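Local coordinates for protein dephospho-CoA kinase (Mycobacterium paratuberculosis, PDB 6N39) that probably transfers a phosphate from ATP to the 3'-hydroxyl of dephospho-CoA, the last step in making coenzyme A, at residues 133-138 with 176-181; 212-217 with 329-334; 273-278 with 344-349. All coordinates share one frame; numbering follows the deposited sequence.

Interaction 1 (133-138 with 176-181)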
loop_
_atom_site.group_PDB
_atom_site.type_symbol
_atom_site.label_atom_id
_atom_site.label_comp_id
_atom_site.label_asym_id
_atom_site.label_seq_id
_atom_site.Cartn_x
_atom_site.Cartn_y
_atom_site.Cartn_z
ATOM N N PRO A 133 1.150 -1.007 -5.156
ATOM C CA PRO A 133 -0.072 -1.575 -4.556
ATOM C C PRO A 133 0.202 -2.688 -3.548
ATOM O O PRO A 133 -0.703 -3.046 -2.780
ATOM C CB PRO A 133 -0.857 -2.117 -5.768
ATOM C CG PRO A 133 0.093 -2.123 -6.918
ATOM C CD PRO A 133 1.226 -1.169 -6.618
ATOM N N LEU A 134 1.415 -3.232 -3.519
ATOM C CA LEU A 134 1.760 -4.346 -2.649
ATOM C C LEU A 134 3.280 -4.442 -2.581
ATOM O O LEU A 134 3.947 -4.355 -3.608
ATOM C CB LEU A 134 1.178 -5.650 -3.189
ATOM C CG LEU A 134 1.255 -6.897 -2.324
ATOM C CD1 LEU A 134 0.221 -6.820 -1.214
ATOM C CD2 LEU A 134 1.016 -8.118 -3.203
ATOM N N VAL A 135 3.815 -4.637 -1.380
ATOM C CA VAL A 135 5.251 -4.743 -1.167
ATOM C C VAL A 135 5.538 -6.040 -0.413
ATOM O O VAL A 135 4.921 -6.312 0.628
ATOM C CB VAL A 135 5.804 -3.519 -0.403
ATOM C CG1 VAL A 135 7.289 -3.685 -0.096
ATOM C CG2 VAL A 135 5.599 -2.216 -1.218
ATOM N N VAL A 136 6.466 -6.836 -0.950
ATOM C CA VAL A 136 6.939 -8.073 -0.329
ATOM C C VAL A 136 8.372 -7.860 0.138
ATOM O O VAL A 136 9.228 -7.415 -0.638
ATOM C CB VAL A 136 6.874 -9.262 -1.304
ATOM C CG1 VAL A 136 7.308 -10.556 -0.599
ATOM C CG2 VAL A 136 5.493 -9.407 -1.838
ATOM N N ILE A 137 8.644 -8.169 1.395
ATOM C CA ILE A 137 10.002 -8.050 1.908
ATOM C C ILE A 137 10.391 -9.381 2.524
ATOM O O ILE A 137 9.635 -9.940 3.326
ATOM C CB ILE A 137 10.132 -6.899 2.918
ATOM C CG1 ILE A 137 9.583 -5.614 2.285
ATOM C CG2 ILE A 137 11.583 -6.733 3.328
ATOM C CD1 ILE A 137 9.866 -4.355 3.048
ATOM N N VAL A 138 11.552 -9.906 2.120
ATOM C CA VAL A 138 12.064 -11.162 2.646
ATOM C C VAL A 138 13.054 -10.838 3.753
ATOM O O VAL A 138 13.771 -9.830 3.684
ATOM C CB VAL A 138 12.696 -12.027 1.533
ATOM C CG1 VAL A 138 13.873 -11.325 0.871
ATOM C CG2 VAL A 138 13.129 -13.352 2.084
ATOM N N VAL A 176 6.862 -1.238 6.368
ATOM C CA VAL A 176 6.365 -0.978 5.022
ATOM C C VAL A 176 6.114 -2.264 4.225
ATOM O O VAL A 176 5.859 -2.202 3.026
ATOM C CB VAL A 176 7.304 -0.023 4.254
ATOM C CG1 VAL A 176 7.335 1.380 4.921
ATOM C CG2 VAL A 176 8.726 -0.583 4.192
ATOM N N ALA A 177 6.153 -3.427 4.861
ATOM C CA ALA A 177 5.911 -4.686 4.160
ATOM C C ALA A 177 4.433 -5.071 4.232
ATOM O O ALA A 177 3.887 -5.267 5.324
ATOM C CB ALA A 177 6.756 -5.812 4.753
ATOM N N ASP A 178 3.795 -5.220 3.068
ATOM C CA ASP A 178 2.477 -5.856 3.059
ATOM C C ASP A 178 2.602 -7.343 3.314
ATOM O O ASP A 178 1.742 -7.944 3.973
ATOM C CB ASP A 178 1.774 -5.616 1.732
ATOM C CG ASP A 178 1.539 -4.149 1.478
ATOM O OD1 ASP A 178 0.635 -3.582 2.120
ATOM O OD2 ASP A 178 2.305 -3.549 0.696
ATOM N N ILE A 179 3.665 -7.952 2.792
ATOM C CA ILE A 179 3.933 -9.371 2.997
ATOM C C ILE A 179 5.350 -9.494 3.541
ATOM O O ILE A 179 6.305 -9.008 2.924
ATOM C CB ILE A 179 3.758 -10.183 1.705
ATOM C CG1 ILE A 179 2.296 -10.091 1.223
ATOM C CG2 ILE A 179 4.157 -11.620 1.938
ATOM C CD1 ILE A 179 2.081 -10.552 -0.201
ATOM N N TRP A 180 5.469 -10.108 4.707
ATOM C CA TRP A 180 6.690 -10.187 5.504
ATOM C C TRP A 180 7.076 -11.660 5.500
ATOM O O TRP A 180 6.449 -12.468 6.186
ATOM C CB TRP A 180 6.400 -9.664 6.908
ATOM C CG TRP A 180 7.531 -9.592 7.870
ATOM C CD1 TRP A 180 7.588 -10.170 9.104
ATOM C CD2 TRP A 180 8.750 -8.860 7.713
ATOM N NE1 TRP A 180 8.779 -9.860 9.719
ATOM C CE2 TRP A 180 9.509 -9.056 8.884
ATOM C CE3 TRP A 180 9.280 -8.068 6.690
ATOM C CZ2 TRP A 180 10.767 -8.495 9.056
ATOM C CZ3 TRP A 180 10.523 -7.509 6.867
ATOM C CH2 TRP A 180 11.254 -7.724 8.041
ATOM N N LEU A 181 8.106 -12.014 4.735
ATOM C CA LEU A 181 8.322 -13.396 4.328
ATOM C C LEU A 181 9.644 -13.910 4.893
ATOM O O LEU A 181 10.715 -13.388 4.564
ATOM C CB LEU A 181 8.272 -13.469 2.802
ATOM C CG LEU A 181 7.863 -14.761 2.140
ATOM C CD1 LEU A 181 7.447 -14.493 0.708
ATOM C CD2 LEU A 181 9.054 -15.691 2.198
#

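Interaction 2 (212-217 with 329-334)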
loop_
_atom_site.group_PDB
_atom_site.type_symbol
_atom_site.label_atom_id
_atom_site.label_comp_id
_atom_site.label_asym_id
_atom_site.label_seq_id
_atom_site.Cartn_x
_atom_site.Cartn_y
_atom_site.Cartn_z
ATOM N N ARG A 212 -12.162 -5.802 -12.185
ATOM C CA ARG A 212 -12.673 -4.694 -11.367
ATOM C C ARG A 212 -13.617 -5.200 -10.274
ATOM O O ARG A 212 -14.683 -4.636 -10.024
ATOM C CB ARG A 212 -13.349 -3.637 -12.241
ATOM C CG ARG A 212 -12.626 -3.390 -13.569
ATOM C CD ARG A 212 -11.991 -2.008 -13.670
ATOM N NE ARG A 212 -11.419 -1.757 -15.001
ATOM C CZ ARG A 212 -10.327 -2.354 -15.484
ATOM N NH1 ARG A 212 -9.675 -3.257 -14.761
ATOM N NH2 ARG A 212 -9.877 -2.055 -16.697
ATOM N N GLN A 213 -13.221 -6.289 -9.623
ATOM C CA GLN A 213 -13.907 -6.830 -8.460
ATOM C C GLN A 213 -13.144 -6.464 -7.197
ATOM O O GLN A 213 -11.940 -6.223 -7.230
ATOM C CB GLN A 213 -14.029 -8.356 -8.557
ATOM C CG GLN A 213 -15.061 -8.844 -9.573
ATOM C CD GLN A 213 -15.240 -10.362 -9.503
ATOM O OE1 GLN A 213 -14.436 -11.127 -10.052
ATOM N NE2 GLN A 213 -16.278 -10.802 -8.799
ATOM N N ILE A 214 -13.849 -6.455 -6.068
ATOM C CA ILE A 214 -13.239 -6.113 -4.790
ATOM C C ILE A 214 -13.236 -7.348 -3.899
ATOM O O ILE A 214 -13.976 -8.310 -4.122
ATOM C CB ILE A 214 -13.963 -4.942 -4.097
ATOM C CG1 ILE A 214 -15.393 -5.353 -3.727
ATOM C CG2 ILE A 214 -13.964 -3.700 -5.005
ATOM C CD1 ILE A 214 -15.859 -4.794 -2.393
ATOM N N ALA A 215 -12.392 -7.311 -2.869
ATOM C CA ALA A 215 -12.293 -8.390 -1.887
ATOM C C ALA A 215 -13.040 -7.995 -0.615
ATOM O O ALA A 215 -12.598 -7.109 0.123
ATOM C CB ALA A 215 -10.830 -8.695 -1.571
ATOM N N ARG A 216 -14.137 -8.679 -0.325
ATOM C CA ARG A 216 -14.928 -8.352 0.855
ATOM C C ARG A 216 -14.450 -9.151 2.063
ATOM O O ARG A 216 -13.920 -10.253 1.924
ATOM C CB ARG A 216 -16.412 -8.606 0.590
ATOM C CG ARG A 216 -16.994 -7.632 -0.436
ATOM C CD ARG A 216 -18.451 -7.926 -0.773
ATOM N NE ARG A 216 -19.022 -6.886 -1.630
ATOM C CZ ARG A 216 -18.822 -6.801 -2.945
ATOM N NH1 ARG A 216 -18.059 -7.696 -3.564
ATOM N NH2 ARG A 216 -19.379 -5.815 -3.641
ATOM N N ALA A 217 -14.594 -8.552 3.264
ATOM C CA ALA A 217 -14.242 -9.239 4.500
ATOM C C ALA A 217 -15.464 -9.950 5.064
ATOM O O ALA A 217 -16.595 -9.608 4.723
ATOM C CB ALA A 217 -13.692 -8.247 5.522
ATOM N N ILE A 329 -16.960 5.549 -3.761
ATOM C CA ILE A 329 -16.334 4.578 -2.870
ATOM C C ILE A 329 -15.653 3.511 -3.719
ATOM O O ILE A 329 -16.203 3.037 -4.718
ATOM C CB ILE A 329 -17.341 3.959 -1.867
ATOM C CG1 ILE A 329 -16.661 2.910 -0.953
ATOM C CG2 ILE A 329 -18.544 3.366 -2.596
ATOM C CD1 ILE A 329 -17.667 2.244 0.102
ATOM N N HIS A 330 -14.415 3.204 -3.359
ATOM C CA HIS A 330 -13.625 2.136 -3.945
ATOM C C HIS A 330 -13.355 1.110 -2.854
ATOM O O HIS A 330 -13.574 1.367 -1.666
ATOM C CB HIS A 330 -12.283 2.662 -4.484
ATOM C CG HIS A 330 -12.405 3.685 -5.571
ATOM N ND1 HIS A 330 -11.778 3.542 -6.789
ATOM C CD2 HIS A 330 -13.048 4.880 -5.614
ATOM C CE1 HIS A 330 -12.050 4.592 -7.548
ATOM N NE2 HIS A 330 -12.802 5.425 -6.852
ATOM N N ALA A 331 -12.824 -0.043 -3.246
ATOM C CA ALA A 331 -12.368 -0.979 -2.222
ATOM C C ALA A 331 -11.188 -1.769 -2.760
ATOM O O ALA A 331 -10.974 -1.855 -3.972
ATOM C CB ALA A 331 -13.480 -1.936 -1.759
ATOM N N SER A 332 -10.425 -2.363 -1.844
ATOM C CA SER A 332 -9.230 -3.086 -2.271
ATOM C C SER A 332 -9.615 -4.370 -2.986
ATOM O O SER A 332 -10.577 -5.038 -2.610
ATOM C CB SER A 332 -8.331 -3.410 -1.081
ATOM O OG SER A 332 -7.230 -4.190 -1.508
ATOM N N ALA A 333 -8.853 -4.714 -4.022
ATOM C CA ALA A 333 -8.952 -6.007 -4.684
ATOM C C ALA A 333 -8.086 -7.075 -4.018
ATOM O O ALA A 333 -8.091 -8.222 -4.474
ATOM C CB ALA A 333 -8.548 -5.869 -6.162
ATOM N N ASP A 334 -7.342 -6.723 -2.966
ATOM C CA ASP A 334 -6.397 -7.642 -2.334
ATOM C C ASP A 334 -7.109 -8.415 -1.226
ATOM O O ASP A 334 -7.447 -7.815 -0.192
ATOM C CB ASP A 334 -5.216 -6.851 -1.775
ATOM C CG ASP A 334 -4.136 -7.733 -1.136
ATOM O OD1 ASP A 334 -4.302 -8.961 -1.043
ATOM O OD2 ASP A 334 -3.091 -7.175 -0.740
HETATM O O HOH W 1 -11.541 -4.694 -0.037
#

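Interaction 3 (273-278 with 344-349)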
loop_
_atom_site.group_PDB
_atom_site.type_symbol
_atom_site.label_atom_id
_atom_site.label_comp_id
_atom_site.label_asym_id
_atom_site.label_seq_id
_atom_site.Cartn_x
_atom_site.Cartn_y
_atom_site.Cartn_z
ATOM N N GLN A 273 -10.819 7.590 4.378
ATOM C CA GLN A 273 -11.496 8.652 3.644
ATOM C C GLN A 273 -10.467 9.518 2.929
ATOM O O GLN A 273 -9.540 10.033 3.560
ATOM C CB GLN A 273 -12.353 9.520 4.575
ATOM C CG GLN A 273 -13.042 10.660 3.822
ATOM C CD GLN A 273 -13.967 11.466 4.699
ATOM O OE1 GLN A 273 -15.187 11.262 4.680
ATOM N NE2 GLN A 273 -13.398 12.400 5.482
ATOM N N ILE A 274 -10.642 9.684 1.621
ATOM C CA ILE A 274 -9.957 10.713 0.847
ATOM C C ILE A 274 -10.897 11.905 0.725
ATOM O O ILE A 274 -12.016 11.770 0.195
ATOM C CB ILE A 274 -9.563 10.195 -0.545
ATOM C CG1 ILE A 274 -8.679 8.939 -0.442
ATOM C CG2 ILE A 274 -8.875 11.302 -1.339
ATOM C CD1 ILE A 274 -8.404 8.294 -1.815
ATOM N N THR A 275 -10.453 13.069 1.208
ATOM C CA THR A 275 -11.199 14.307 1.047
ATOM C C THR A 275 -10.761 14.991 -0.243
ATOM O O THR A 275 -9.563 15.206 -0.450
ATOM C CB THR A 275 -10.974 15.238 2.251
ATOM O OG1 THR A 275 -11.517 14.641 3.436
ATOM C CG2 THR A 275 -11.663 16.563 2.031
ATOM N N VAL A 276 -11.723 15.314 -1.113
ATOM C CA VAL A 276 -11.438 15.977 -2.385
ATOM C C VAL A 276 -12.195 17.294 -2.421
ATOM O O VAL A 276 -13.011 17.591 -1.550
ATOM C CB VAL A 276 -11.804 15.109 -3.612
ATOM C CG1 VAL A 276 -10.979 13.816 -3.614
ATOM C CG2 VAL A 276 -13.318 14.780 -3.616
ATOM N N GLU A 277 -11.927 18.088 -3.458
ATOM C CA GLU A 277 -12.569 19.393 -3.515
ATOM C C GLU A 277 -13.912 19.373 -4.240
ATOM O O GLU A 277 -14.680 20.326 -4.083
ATOM C CB GLU A 277 -11.637 20.418 -4.161
ATOM C CG GLU A 277 -11.732 20.523 -5.651
ATOM C CD GLU A 277 -10.784 21.570 -6.216
ATOM O OE1 GLU A 277 -10.358 21.415 -7.383
ATOM O OE2 GLU A 277 -10.462 22.539 -5.489
ATOM N N SER A 278 -14.226 18.312 -4.987
ATOM C CA SER A 278 -15.457 18.225 -5.773
ATOM C C SER A 278 -15.657 16.776 -6.209
ATOM O O SER A 278 -14.729 15.965 -6.166
ATOM C CB SER A 278 -15.389 19.119 -7.014
ATOM O OG SER A 278 -14.463 18.525 -7.917
ATOM N N ARG A 344 -14.968 11.729 -0.418
ATOM C CA ARG A 344 -15.991 12.672 0.009
ATOM C C ARG A 344 -15.483 14.099 -0.152
ATOM O O ARG A 344 -14.271 14.354 -0.108
ATOM C CB ARG A 344 -16.414 12.407 1.475
ATOM C CG ARG A 344 -17.019 10.987 1.708
ATOM C CD ARG A 344 -17.922 11.007 2.963
ATOM N NE ARG A 344 -18.573 9.726 3.227
ATOM C CZ ARG A 344 -18.027 8.732 3.917
ATOM N NH1 ARG A 344 -16.795 8.861 4.409
ATOM N NH2 ARG A 344 -18.716 7.602 4.112
ATOM N N VAL A 345 -16.425 15.025 -0.343
ATOM C CA VAL A 345 -16.111 16.409 -0.682
ATOM C C VAL A 345 -15.892 17.218 0.595
ATOM O O VAL A 345 -16.714 17.180 1.517
ATOM C CB VAL A 345 -17.230 17.028 -1.539
ATOM C CG1 VAL A 345 -16.950 18.523 -1.808
ATOM C CG2 VAL A 345 -17.384 16.260 -2.876
ATOM N N ASP A 346 -14.798 17.976 0.620
ATOM C CA ASP A 346 -14.400 18.906 1.678
ATOM C C ASP A 346 -15.569 19.723 2.228
ATOM O O ASP A 346 -16.147 20.547 1.518
ATOM C CB ASP A 346 -13.340 19.858 1.096
ATOM C CG ASP A 346 -12.664 20.737 2.169
ATOM O OD1 ASP A 346 -12.601 20.310 3.337
ATOM O OD2 ASP A 346 -12.211 21.855 1.828
ATOM N N GLY A 347 -15.898 19.523 3.506
ATOM C CA GLY A 347 -16.932 20.284 4.172
ATOM C C GLY A 347 -18.333 19.686 4.106
ATOM O O GLY A 347 -19.189 20.061 4.911
ATOM N N TRP A 348 -18.600 18.776 3.173
ATOM C CA TRP A 348 -19.930 18.173 3.104
ATOM C C TRP A 348 -20.195 17.309 4.340
ATOM O O TRP A 348 -19.259 16.805 4.965
ATOM C CB TRP A 348 -20.071 17.332 1.841
ATOM C CG TRP A 348 -20.168 18.152 0.572
ATOM C CD1 TRP A 348 -19.886 19.495 0.412
ATOM C CD2 TRP A 348 -20.526 17.661 -0.722
ATOM N NE1 TRP A 348 -20.073 19.862 -0.905
ATOM C CE2 TRP A 348 -20.459 18.754 -1.621
ATOM C CE3 TRP A 348 -20.900 16.399 -1.209
ATOM C CZ2 TRP A 348 -20.773 18.625 -2.980
ATOM C CZ3 TRP A 348 -21.199 16.266 -2.570
ATOM C CH2 TRP A 348 -21.133 17.378 -3.437
ATOM N N PRO A 349 -21.469 17.100 4.691
ATOM C CA PRO A 349 -21.771 16.421 5.970
ATOM C C PRO A 349 -21.160 15.030 6.122
ATOM O O PRO A 349 -20.707 14.692 7.223
ATOM C CB PRO A 349 -23.311 16.368 5.993
ATOM C CG PRO A 349 -23.741 16.671 4.577
ATOM C CD PRO A 349 -22.684 17.551 3.995
#

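Interaction 1 (133-138 with 176-181)
V135 and I179 begin a run of parallel strand bonds: I179 N donates to V135 O (3.0 Å), I137 N to I179 O (2.9 Å) and L181 N to I137 O (2.9 Å). V136 CA-H points at I179 O, which also takes I137 N, and V138 CA-H continues the pattern onto L181 O. Ahead of the run a carboxylate replaces a backbone acceptor. D178 OD2 receives V135 N at 2.8 Å, on its anti side and 16° out of the carboxylate plane, while OD1 faces R238 in a salt bridge; one carboxylate so holds the strand start and pairs with an arginine. These strands are neighbours in the five-stranded parallel sheet of the P-loop kinase core, 179-182 at its edge, joined by a largely helical crossover. The side chains add apolar contacts. On one face branch methyls meet: I179 CD1 touches V136 CG2 (4.0 Å) and L134 CD2, and V136 CG1 reaches L181 CD1, under helices 22-31 and 187-210. On the other, A177 is small enough for I137 CG1, beside its own backbone N (chi1 -53°), to rest on its CB at 3.8 Å, and flat W180 offers its ring edge, CZ3, to I137 CG2. The W180 ring itself stacks with Y139.

Interaction 2 (212-217 with 329-334)
A215 and S332 are joined by one nearly straight hydrogen bond, A215 N to S332 O at 2.9 Å, with the donor in the carbonyl plane. A water lies 2.6 Å from A215 O and 2.8 Å from S332 O, able to donate to either, though perhaps not to both at once. Small side chains let the backbones come this close: A215 CB rests on the carbonyl carbon of D334 (3.7 Å), and A333 CB sits 3.6 Å from Q213 O. I214 supplies the apolar part. Its CG2, anti to its own carbonyl carbon, and its CD1 both lie against A331 CB, CG2 at 3.7 Å; CD1 also lies over the centre of the R216 guanidinium. In the next shell, S332 OG accepts from D334 N at 2.9 Å, an ST turn that bends the chain as it leaves the strand. D334 turns its carboxylate elsewhere, OD1 to G336 N and OD2 to R201 in a salt bridge. R212, with positive phi, is the C-prime residue of the Schellman motif that ends helix 187-210, and the loop begins there. The contact thus lies where that helix runs out beside edge strand 328-331; A333 packs on F205 and L209 of the helix, and strand 339-345 flanks S332 through T339.

Interaction 3 (273-278 with 344-349)
Q273 and R344 meet side chain to side chain, crossing at about a right angle, and the arginine bends round one amide oxygen, approaching it with CB, CG, CD and NH1. R344 CB lies 3.6 Å from Q273 OE1. CG, set beside the backbone N (chi1 -61°), is 3.5 Å from Q273 OE1, and CD comes to 3.2 Å of that same oxygen. The chain is extended as far as NE, which turns to D303 in a salt bridge. Beyond CZ, NH1 comes back to Q273 OE1 at 2.9 Å, a hydrogen bond with the oxygen at the guanidinium edge, the donor tilted 26° from the amide carbonyl plane and the two flat groups 71° apart. NH2 lies near K327 NZ, a like charge that D303 probably offsets. A neutral glutamine suits this partner, because its oxygen accepts from the arginine while NE2 donates to Q351 O.

The backbones pair as parallel strands: R344 N to I274 O (3.0 Å), V276 N to R344 O (2.9 Å) and D346 N to V276 O (2.8 Å). T275 CG2 packs on D346 CA, and V345 spreads its methyls over E277 O and the backbone of S278. The second strand then leaves through a type II turn, V345 to W348, closed by W348 N to V345 O. G347 takes the positive-phi place, where a CB would press on the carbonyl oxygen of D346. V345 CB sits over the centre of the W348 ring.

Strands 270-276 and 339-345 are the inner pair of the mixed sheet. Each is followed, after a short turn or loop, by a helix: S278 caps helix 279-284 through OG to A281 N, and W348 is the N-cap of helix 349-363, whose Q351 also bonds T275 OG1 and G347 N.

In the fold
Interaction 1 belongs to the kinase part, interactions 2 and 3 to the UPF0157 region, which is involved in proper folding of the full-length enzyme. Interactions 1 and 2 touch across the boundary, L134 CD1 packing on D334 OD2 at 3.4 Å, and R201 of helix 187-210 meets both; their centres are about 19 Å apart. Interactions 2 and 3 share a sheet through neighbouring strands 328-331 and 339-345, yet their nearest atoms stay about 7 Å apart. Interactions 1 and 3 lie about 31 Å apart, centre to centre. The V138 side chain of interaction 1 is about 4 Å from that of A20 in the predicted ATP site; the others lie away from it. An acetate, probably from the crystallisation liquor, lies about 4 Å from the R344 side chain.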